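Local atomic coordinates of alpha-glucosidase (Bacteroides thetaiotaomicron, PDB entry 5XFM), a protein that hydrolyses beta-L-arabinopyranosides and alpha-galactosides as a bifunctional, calcium-containing member of glycoside hydrolase family 97. Residues Thr153-Pro158 and Glu175-Ala181; Leu392-Lys398 and Asp425-Met429; Ala582-Glu588 and Ile632-Ile638. The protein carries 1 engineered substitution. All coordinates share one frame; numbering follows the deposited sequence.

Contact 1 of 3, residues Thr153-Pro158 and Glu175-Ala181; sequences TTFLCP and EEYKADA
Asp-180 OD1 is gripped by two partners: Thr-153 OG1 donates a hydrogen bond to it at 2.6 Å, arriving nearly along the C-O axis, and Arg-200 on the neighbouring strand adds a salt bridge. The other carboxylate oxygen, OD2, is hydrogen-bonded to Tyr-563. Thr-153 makes its bond with OG1 set between its backbone N and carbonyl carbon (chi1 52°). The carboxylate and the Phe-155 ring lie side by side, their planes 64° apart, with OD2 3.2 Å from Phe-155 CZ. Over the centre of that ring stands the backbone N of Asp-180, while Ala-179 CB reaches CE2 at 3.7 Å.

Behind this cluster is a G1 beta bulge, at which the chain turns a corner at Ala-179 and Asp-180. Asp-180 and Ala-181 both face Thr-154, and Ala-181 exchanges two backbone bonds with it: Thr-154 N to Ala-181 O and Ala-181 N to Thr-154 O, each 2.9 Å. Strand 178-182 lies at one edge of the nine-stranded antiparallel sheet of the N-terminal region, and 153-156 joins it to strand 197-200.

Farther along, Cys-157 lies over one face of the Tyr-177 ring. Its CB sits 3.9 Å from the ring centroid, almost on the normal, and SG is 4.2 Å from the same point in a sulfur-aromatic contact; Phe-155 O meets the ring edge in plane. Gathered round Asp-180, the arginine and two hydroxyl partners probably favour its ionised form, and these bonds link the bulge to strand 197-200 and, through Tyr-563, to the C-terminal region.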
loop_
_atom_site.group_PDB
_atom_site.type_symbol
_atom_site.label_atom_id
_atom_site.label_comp_id
_atom_site.label_asym_id
_atom_site.label_seq_id
_atom_site.Cartn_x
_atom_site.Cartn_y
_atom_site.Cartn_z
ATOM N N THR A 153 -14.841 -15.300 6.783
ATOM C CA THR A 153 -13.500 -15.808 6.474
ATOM C C THR A 153 -12.507 -14.664 6.212
ATOM O O THR A 153 -12.896 -13.507 6.057
ATOM C CB THR A 153 -13.509 -16.776 5.275
ATOM O OG1 THR A 153 -14.170 -16.167 4.163
ATOM C CG2 THR A 153 -14.227 -18.065 5.646
ATOM N N THR A 154 -11.219 -14.993 6.184
ATOM C CA THR A 154 -10.179 -13.968 6.207
ATOM C C THR A 154 -9.124 -14.112 5.106
ATOM O O THR A 154 -8.830 -15.215 4.648
ATOM C CB THR A 154 -9.449 -13.971 7.570
ATOM O OG1 THR A 154 -8.518 -15.057 7.605
ATOM C CG2 THR A 154 -10.437 -14.138 8.724
ATOM N N PHE A 155 -8.554 -12.978 4.703
ATOM C CA PHE A 155 -7.451 -12.920 3.747
ATOM C C PHE A 155 -6.340 -12.086 4.378
ATOM O O PHE A 155 -6.241 -10.879 4.133
ATOM C CB PHE A 155 -7.894 -12.306 2.412
ATOM C CG PHE A 155 -8.998 -13.067 1.712
ATOM C CD1 PHE A 155 -10.294 -13.066 2.209
ATOM C CD2 PHE A 155 -8.748 -13.744 0.531
ATOM C CE1 PHE A 155 -11.309 -13.755 1.564
ATOM C CE2 PHE A 155 -9.759 -14.431 -0.125
ATOM C CZ PHE A 155 -11.042 -14.435 0.392
ATOM N N LEU A 156 -5.510 -12.736 5.186
ATOM C CA LEU A 156 -4.525 -12.052 6.018
ATOM C C LEU A 156 -3.089 -12.527 5.805
ATOM O O LEU A 156 -2.845 -13.695 5.493
ATOM C CB LEU A 156 -4.881 -12.242 7.497
ATOM C CG LEU A 156 -6.344 -12.040 7.892
ATOM C CD1 LEU A 156 -6.612 -12.469 9.332
ATOM C CD2 LEU A 156 -6.706 -10.581 7.704
ATOM N N CYS A 157 -2.140 -11.617 6.004
ATOM C CA CYS A 157 -0.736 -11.994 6.103
ATOM C C CYS A 157 -0.239 -11.631 7.502
ATOM O O CYS A 157 -0.541 -10.549 8.024
ATOM C CB CYS A 157 0.105 -11.308 5.024
ATOM S SG CYS A 157 0.112 -9.504 5.111
ATOM N N PRO A 158 0.529 -12.535 8.114
ATOM C CA PRO A 158 0.904 -12.386 9.518
ATOM C C PRO A 158 2.011 -11.371 9.731
ATOM O O PRO A 158 2.782 -11.089 8.814
ATOM C CB PRO A 158 1.391 -13.781 9.881
ATOM C CG PRO A 158 2.039 -14.246 8.603
ATOM C CD PRO A 158 1.146 -13.733 7.513
ATOM N N GLU A 175 5.243 -10.861 4.148
ATOM C CA GLU A 175 4.735 -12.185 4.489
ATOM C C GLU A 175 3.633 -12.636 3.536
ATOM O O GLU A 175 3.120 -11.853 2.734
ATOM C CB GLU A 175 4.233 -12.203 5.934
ATOM C CG GLU A 175 5.270 -11.707 6.942
ATOM C CD GLU A 175 6.496 -12.599 7.048
ATOM O OE1 GLU A 175 6.366 -13.834 6.892
ATOM O OE2 GLU A 175 7.602 -12.056 7.275
ATOM N N GLU A 176 3.278 -13.911 3.622
ATOM C CA GLU A 176 2.356 -14.507 2.669
ATOM C C GLU A 176 0.935 -14.536 3.202
ATOM O O GLU A 176 0.722 -14.522 4.414
ATOM C CB GLU A 176 2.798 -15.925 2.317
ATOM C CG GLU A 176 4.088 -15.990 1.541
ATOM C CD GLU A 176 4.525 -17.410 1.282
ATOM O OE1 GLU A 176 4.108 -17.981 0.250
ATOM O OE2 GLU A 176 5.270 -17.960 2.114
ATOM N N TYR A 177 -0.025 -14.599 2.281
ATOM C CA TYR A 177 -1.450 -14.629 2.609
ATOM C C TYR A 177 -2.038 -16.035 2.612
ATOM O O TYR A 177 -1.476 -16.952 2.022
ATOM C CB TYR A 177 -2.251 -13.784 1.614
ATOM C CG TYR A 177 -1.992 -12.301 1.662
ATOM C CD1 TYR A 177 -0.901 -11.747 0.993
ATOM C CD2 TYR A 177 -2.857 -11.449 2.342
ATOM C CE1 TYR A 177 -0.663 -10.391 1.016
ATOM C CE2 TYR A 177 -2.630 -10.082 2.372
ATOM C CZ TYR A 177 -1.530 -9.560 1.706
ATOM O OH TYR A 177 -1.292 -8.211 1.724
ATOM N N LYS A 178 -3.168 -16.182 3.302
ATOM C CA LYS A 178 -4.052 -17.333 3.153
ATOM C C LYS A 178 -5.436 -16.849 2.725
ATOM O O LYS A 178 -6.002 -15.941 3.338
ATOM C CB LYS A 178 -4.161 -18.134 4.451
ATOM C CG LYS A 178 -2.865 -18.742 4.944
ATOM C CD LYS A 178 -3.137 -19.749 6.057
ATOM C CE LYS A 178 -3.585 -19.058 7.345
ATOM N NZ LYS A 178 -3.947 -20.008 8.438
ATOM N N ALA A 179 -5.968 -17.428 1.655
ATOM C CA ALA A 179 -7.248 -16.971 1.131
ATOM C C ALA A 179 -8.396 -17.737 1.768
ATOM O O ALA A 179 -8.332 -18.953 1.911
ATOM C CB ALA A 179 -7.291 -17.115 -0.388
ATOM N N ASP A 180 -9.446 -17.012 2.144
ATOM C CA ASP A 180 -10.631 -17.604 2.756
ATOM C C ASP A 180 -10.298 -18.542 3.913
ATOM O O ASP A 180 -10.861 -19.627 4.032
ATOM C CB ASP A 180 -11.455 -18.328 1.688
ATOM C CG ASP A 180 -12.483 -17.417 1.046
ATOM O OD1 ASP A 180 -13.287 -16.816 1.794
ATOM O OD2 ASP A 180 -12.465 -17.261 -0.194
ATOM N N ALA A 181 -9.366 -18.111 4.754
ATOM C CA ALA A 181 -9.001 -18.854 5.947
ATOM C C ALA A 181 -10.090 -18.739 7.007
ATOM O O ALA A 181 -10.772 -17.718 7.091
ATOM C CB ALA A 181 -7.683 -18.350 6.493
#

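Contact 2 of 3, residues Leu392-Lys398 and Asp425-Met429; sequences LQSLGVK and DHGLM
The side chains of Leu-392 and Leu-428 cross at about a right angle, as do those of Gln-393 and His-426; these two pairs join successive helix-to-strand turns of the (beta/alpha) barrel, after helices 382-395 and 410-425. Each helix ends in a Schellman motif, with Gly-396 and Gly-427 as the C-prime residues at positive phi, and both turns thus use the same helix-ending motif.

On the buried side, Leu-392 CD2 presses on Leu-428 CD1 at 3.5 Å, closer than usual for two carbons. The second branch of Leu-428, CD2, reaches the carbonyl of the other turn, 3.2 Å from Val-397 O. Met-389 of helix 382-395 also packs on this leucine. With an alanine here in place of the leucine, a gap is likely to open between the two turns, and Leu-392 CD2 and Met-389 would lose the branched partner they pack on.

On the outer side, Gln-393 points its extended chain (CG anti to the backbone N, chi1 -172°) across His-426. The amide and the imidazole planes stand 74° apart, and OE1 comes to the ring edge, 3.6 Å from His-426 CD2. Gln-393 CG rests at the same distance from His-426 O. His-426 ND1 is hydrogen-bonded to Asp-422 O, which probably helps to fix the ring's rotation.

Where the strands begin, Met-429 N donates to Lys-398 O over 3.2 Å, a nearly straight bond (168° at the hydrogen) whose donor is tilted from the carbonyl plane. A water donates to the same Lys-398 O (2.9 Å) and to Gly-427 O (2.8 Å).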
loop_
_atom_site.group_PDB
_atom_site.type_symbol
_atom_site.label_atom_id
_atom_site.label_comp_id
_atom_site.label_asym_id
_atom_site.label_seq_id
_atom_site.Cartn_x
_atom_site.Cartn_y
_atom_site.Cartn_z
ATOM N N LEU A 392 23.569 15.218 -3.077
ATOM C CA LEU A 392 22.633 14.668 -4.060
ATOM C C LEU A 392 22.047 15.757 -4.935
ATOM O O LEU A 392 22.066 15.647 -6.163
ATOM C CB LEU A 392 21.480 13.903 -3.385
ATOM C CG LEU A 392 21.597 12.444 -2.907
ATOM C CD1 LEU A 392 22.830 12.192 -2.119
ATOM C CD2 LEU A 392 20.404 12.040 -2.074
ATOM N N GLN A 393 21.559 16.819 -4.295
ATOM C CA GLN A 393 20.914 17.911 -5.003
ATOM C C GLN A 393 21.881 18.673 -5.893
ATOM O O GLN A 393 21.541 19.051 -7.016
ATOM C CB GLN A 393 20.286 18.880 -4.008
ATOM C CG GLN A 393 19.422 19.938 -4.650
ATOM C CD GLN A 393 18.856 20.893 -3.631
ATOM O OE1 GLN A 393 19.435 21.084 -2.561
ATOM N NE2 GLN A 393 17.709 21.481 -3.942
ATOM N N SER A 394 23.086 18.898 -5.386
ATOM C CA SER A 394 24.130 19.537 -6.177
ATOM C C SER A 394 24.451 18.703 -7.426
ATOM O O SER A 394 24.771 19.251 -8.482
ATOM C CB SER A 394 25.386 19.756 -5.328
ATOM O OG SER A 394 26.129 18.556 -5.193
ATOM N N LEU A 395 24.358 17.380 -7.311
ATOM C CA LEU A 395 24.542 16.530 -8.485
ATOM C C LEU A 395 23.319 16.521 -9.394
ATOM O O LEU A 395 23.427 16.280 -10.592
ATOM C CB LEU A 395 24.874 15.095 -8.071
ATOM C CG LEU A 395 26.301 14.820 -7.603
ATOM C CD1 LEU A 395 26.637 13.356 -7.828
ATOM C CD2 LEU A 395 27.281 15.718 -8.339
ATOM N N GLY A 396 22.147 16.778 -8.829
ATOM C CA GLY A 396 20.931 16.709 -9.615
ATOM C C GLY A 396 20.279 15.333 -9.594
ATOM O O GLY A 396 19.487 15.004 -10.477
ATOM N N VAL A 397 20.624 14.518 -8.601
ATOM C CA VAL A 397 19.930 13.251 -8.395
ATOM C C VAL A 397 18.494 13.603 -8.031
ATOM O O VAL A 397 18.258 14.566 -7.304
ATOM C CB VAL A 397 20.590 12.386 -7.287
ATOM C CG1 VAL A 397 19.797 11.104 -7.043
ATOM C CG2 VAL A 397 22.036 12.054 -7.656
ATOM N N LYS A 398 17.543 12.846 -8.569
ATOM C CA LYS A 398 16.130 13.172 -8.455
ATOM C C LYS A 398 15.351 12.323 -7.456
ATOM O O LYS A 398 14.200 12.630 -7.152
ATOM C CB LYS A 398 15.466 13.059 -9.827
ATOM C CG LYS A 398 15.946 14.089 -10.832
ATOM C CD LYS A 398 15.837 15.484 -10.233
ATOM C CE LYS A 398 15.553 16.527 -11.290
ATOM N NZ LYS A 398 15.058 17.790 -10.674
ATOM N N ASP A 425 13.195 19.177 1.285
ATOM C CA ASP A 425 14.021 20.384 1.329
ATOM C C ASP A 425 15.113 20.346 0.253
ATOM O O ASP A 425 15.587 21.388 -0.197
ATOM C CB ASP A 425 14.651 20.567 2.708
ATOM C CG ASP A 425 13.641 21.006 3.757
ATOM O OD1 ASP A 425 12.609 21.592 3.378
ATOM O OD2 ASP A 425 13.885 20.770 4.961
ATOM N N HIS A 426 15.512 19.146 -0.166
ATOM C CA HIS A 426 16.526 19.052 -1.215
ATOM C C HIS A 426 15.988 18.532 -2.544
ATOM O O HIS A 426 16.741 17.993 -3.351
ATOM C CB HIS A 426 17.672 18.172 -0.737
ATOM C CG HIS A 426 18.337 18.699 0.493
ATOM N ND1 HIS A 426 17.907 18.382 1.765
ATOM C CD2 HIS A 426 19.385 19.541 0.648
ATOM C CE1 HIS A 426 18.671 18.997 2.650
ATOM N NE2 HIS A 426 19.576 19.705 1.998
ATOM N N GLY A 427 14.689 18.716 -2.762
ATOM C CA GLY A 427 14.040 18.354 -4.011
ATOM C C GLY A 427 14.135 16.889 -4.383
ATOM O O GLY A 427 14.204 16.542 -5.566
ATOM N N LEU A 428 14.105 16.016 -3.386
ATOM C CA LEU A 428 14.240 14.586 -3.657
ATOM C C LEU A 428 12.947 13.816 -3.433
ATOM O O LEU A 428 12.273 13.991 -2.415
ATOM C CB LEU A 428 15.338 13.988 -2.786
ATOM C CG LEU A 428 16.756 14.466 -3.085
ATOM C CD1 LEU A 428 17.657 14.186 -1.904
ATOM C CD2 LEU A 428 17.273 13.788 -4.337
ATOM N N MET A 429 12.598 12.972 -4.397
ATOM C CA MET A 429 11.540 11.996 -4.192
ATOM C C MET A 429 12.067 10.835 -3.352
ATOM O O MET A 429 13.269 10.548 -3.355
ATOM C CB MET A 429 10.993 11.490 -5.528
ATOM C CG MET A 429 10.344 12.551 -6.362
ATOM S SD MET A 429 9.793 11.960 -7.974
ATOM C CE MET A 429 11.338 12.089 -8.884
HETATM O O HOH W 1 18.061 16.813 -6.258
HETATM O O HOH W 2 12.906 15.205 -7.707
#

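Contact 3 of 3, residues Ala582-Glu588 and Ile632-Ile638; sequences AVNAGKE and IRPQGGI
Asn-584 CB lies 3.8 Å from Ile-632 CG2, on the side of the sheet that also carries Ala-582. From there the chain runs with CG anti to the backbone N (chi1 175°), which sends the amide over the bend that follows the strand. OD1 turns back to its own chain and accepts from Gly-586 N at 2.7 Å, a donor standing above the carbonyl plane; this is an Asx turn. ND2 spends its two hydrogens on two carbonyls: Glu-588 O, 3.3 Å away and close to the amide plane, and Ile-632 O across the contact at 3.1 Å, where the nitrogen stands above the carbonyl plane. These bonds hold both ends of the amide and link the bend after the strand to Ile-632.

The bends flank two neighbouring strands, 577-584 and 636-641, of the antiparallel sheet of the C-terminal region. The second bend is a type II turn from Arg-633 to Gly-636, and Gln-635 N within it bonds to Asn-584 O (3.0 Å). Val-583 and Gly-637 form a non-hydrogen-bonded pair with their CA atoms only 4.1 Å apart; a CB on Gly-637 would clash with Ala-582 O. The Val-583 side chain packs against Phe-514 and Leu-521 of helix 512-521. Pro-634 leans on the first bend, its CG 3.2 Å from Lys-587 O and its CB 3.3 Å from Gly-586 O.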
loop_
_atom_site.group_PDB
_atom_site.type_symbol
_atom_site.label_atom_id
_atom_site.label_comp_id
_atom_site.label_asym_id
_atom_site.label_seq_id
_atom_site.Cartn_x
_atom_site.Cartn_y
_atom_site.Cartn_z
ATOM N N ALA A 582 -6.719 -7.615 -17.140
ATOM C CA ALA A 582 -7.259 -8.758 -16.417
ATOM C C ALA A 582 -6.260 -9.894 -16.368
ATOM O O ALA A 582 -5.536 -10.123 -17.335
ATOM C CB ALA A 582 -8.564 -9.225 -17.051
ATOM N N VAL A 583 -6.192 -10.590 -15.234
ATOM C CA VAL A 583 -5.407 -11.823 -15.163
ATOM C C VAL A 583 -6.139 -12.932 -14.414
ATOM O O VAL A 583 -7.045 -12.674 -13.592
ATOM C CB VAL A 583 -4.028 -11.622 -14.481
ATOM C CG1 VAL A 583 -3.161 -10.628 -15.251
ATOM C CG2 VAL A 583 -4.203 -11.210 -13.025
ATOM N N ASN A 584 -5.718 -14.165 -14.699
ATOM C CA ASN A 584 -6.351 -15.360 -14.142
ATOM C C ASN A 584 -5.379 -16.267 -13.381
ATOM O O ASN A 584 -4.431 -16.806 -13.961
ATOM C CB ASN A 584 -7.026 -16.156 -15.265
ATOM C CG ASN A 584 -7.598 -17.487 -14.788
ATOM O OD1 ASN A 584 -7.962 -17.651 -13.619
ATOM N ND2 ASN A 584 -7.679 -18.448 -15.703
ATOM N N ALA A 585 -5.641 -16.463 -12.091
ATOM C CA ALA A 585 -4.804 -17.332 -11.268
ATOM C C ALA A 585 -5.443 -18.699 -11.054
ATOM O O ALA A 585 -4.905 -19.528 -10.318
ATOM C CB ALA A 585 -4.513 -16.681 -9.922
ATOM N N GLY A 586 -6.594 -18.933 -11.674
ATOM C CA GLY A 586 -7.232 -20.235 -11.573
ATOM C C GLY A 586 -6.465 -21.246 -12.402
ATOM O O GLY A 586 -5.552 -20.875 -13.142
ATOM N N LYS A 587 -6.827 -22.520 -12.295
ATOM C CA LYS A 587 -6.209 -23.537 -13.144
ATOM C C LYS A 587 -7.127 -23.960 -14.290
ATOM O O LYS A 587 -6.697 -24.656 -15.209
ATOM C CB LYS A 587 -5.750 -24.747 -12.324
ATOM C CG LYS A 587 -4.252 -24.666 -12.014
ATOM C CD LYS A 587 -3.855 -25.359 -10.726
ATOM C CE LYS A 587 -2.737 -24.590 -10.014
ATOM N NZ LYS A 587 -2.861 -23.098 -10.109
ATOM N N GLU A 588 -8.378 -23.508 -14.257
ATOM C CA GLU A 588 -9.248 -23.697 -15.409
ATOM C C GLU A 588 -9.367 -22.373 -16.145
ATOM O O GLU A 588 -9.262 -21.305 -15.535
ATOM C CB GLU A 588 -10.641 -24.210 -15.019
ATOM C CG GLU A 588 -10.703 -25.635 -14.490
ATOM C CD GLU A 588 -12.047 -25.956 -13.856
ATOM O OE1 GLU A 588 -12.944 -25.087 -13.893
ATOM O OE2 GLU A 588 -12.232 -27.100 -13.388
ATOM N N ILE A 632 -9.612 -16.282 -20.731
ATOM C CA ILE A 632 -8.250 -16.124 -20.242
ATOM C C ILE A 632 -7.701 -17.452 -19.727
ATOM O O ILE A 632 -8.231 -18.027 -18.773
ATOM C CB ILE A 632 -8.171 -15.068 -19.120
ATOM C CG1 ILE A 632 -8.898 -13.784 -19.529
ATOM C CG2 ILE A 632 -6.723 -14.789 -18.751
ATOM C CD1 ILE A 632 -9.182 -12.840 -18.370
ATOM N N ARG A 633 -6.646 -17.935 -20.374
ATOM C CA ARG A 633 -5.955 -19.146 -19.951
ATOM C C ARG A 633 -5.380 -18.977 -18.547
ATOM O O ARG A 633 -5.146 -17.851 -18.103
ATOM C CB ARG A 633 -4.852 -19.507 -20.954
ATOM C CG ARG A 633 -3.570 -18.701 -20.830
ATOM C CD ARG A 633 -2.568 -19.132 -21.894
ATOM N NE ARG A 633 -1.844 -20.344 -21.519
ATOM C CZ ARG A 633 -1.292 -21.182 -22.391
ATOM N NH1 ARG A 633 -1.384 -20.940 -23.693
ATOM N NH2 ARG A 633 -0.653 -22.262 -21.965
ATOM N N PRO A 634 -5.195 -20.096 -17.826
ATOM C CA PRO A 634 -4.513 -20.063 -16.527
ATOM C C PRO A 634 -3.118 -19.445 -16.617
ATOM O O PRO A 634 -2.409 -19.677 -17.600
ATOM C CB PRO A 634 -4.440 -21.544 -16.135
ATOM C CG PRO A 634 -5.579 -22.176 -16.871
ATOM C CD PRO A 634 -5.616 -21.463 -18.186
ATOM N N GLN A 635 -2.752 -18.660 -15.603
ATOM C CA GLN A 635 -1.475 -17.943 -15.560
ATOM C C GLN A 635 -1.376 -16.931 -16.699
ATOM O O GLN A 635 -0.279 -16.491 -17.059
ATOM C CB GLN A 635 -0.292 -18.922 -15.608
ATOM C CG GLN A 635 -0.393 -20.065 -14.606
ATOM C CD GLN A 635 -0.281 -19.596 -13.168
ATOM O OE1 GLN A 635 0.603 -18.810 -12.829
ATOM N NE2 GLN A 635 -1.197 -20.055 -12.320
ATOM N N GLY A 636 -2.524 -16.569 -17.266
ATOM C CA GLY A 636 -2.555 -15.650 -18.386
ATOM C C GLY A 636 -3.290 -14.351 -18.095
ATOM O O GLY A 636 -3.805 -14.133 -16.985
ATOM N N GLY A 637 -3.346 -13.494 -19.112
ATOM C CA GLY A 637 -3.943 -12.182 -18.980
ATOM C C GLY A 637 -4.417 -11.588 -20.294
ATOM O O GLY A 637 -4.159 -12.128 -21.372
ATOM N N ILE A 638 -5.105 -10.455 -20.185
ATOM C CA ILE A 638 -5.673 -9.744 -21.324
ATOM C C ILE A 638 -5.579 -8.250 -21.057
ATOM O O ILE A 638 -5.728 -7.811 -19.909
ATOM C CB ILE A 638 -7.150 -10.151 -21.581
ATOM C CG1 ILE A 638 -7.220 -11.302 -22.579
ATOM C CG2 ILE A 638 -7.969 -8.988 -22.121
ATOM C CD1 ILE A 638 -8.543 -12.021 -22.583
HETATM O O HOH W 3 -2.313 -20.262 -10.051
#

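How the contacts relate
The three contacts follow one another along the chain, one in each of its three family regions. Contacts 1 and 3 are the nearer pair, with centres 21 Å apart and nearest atoms about 10 Å apart; helix 470-474 bridges them, touching Tyr-177 and Ala-179 of contact 1 and Val-583, Ala-585 and Gln-635 of contact 3. Contact 2 lies 40 Å from contact 1 and 42 Å from contact 3, centre to centre. The calcium ion, bound by Glu-174, Glu-452 and Glu-458, connects two regions: Glu-174 directly precedes 175-181, and the side chain of Glu-175 is about 11 Å from the metal. Strand 429-432, which starts in contact 2, neighbours strand 448-451, just before Glu-452.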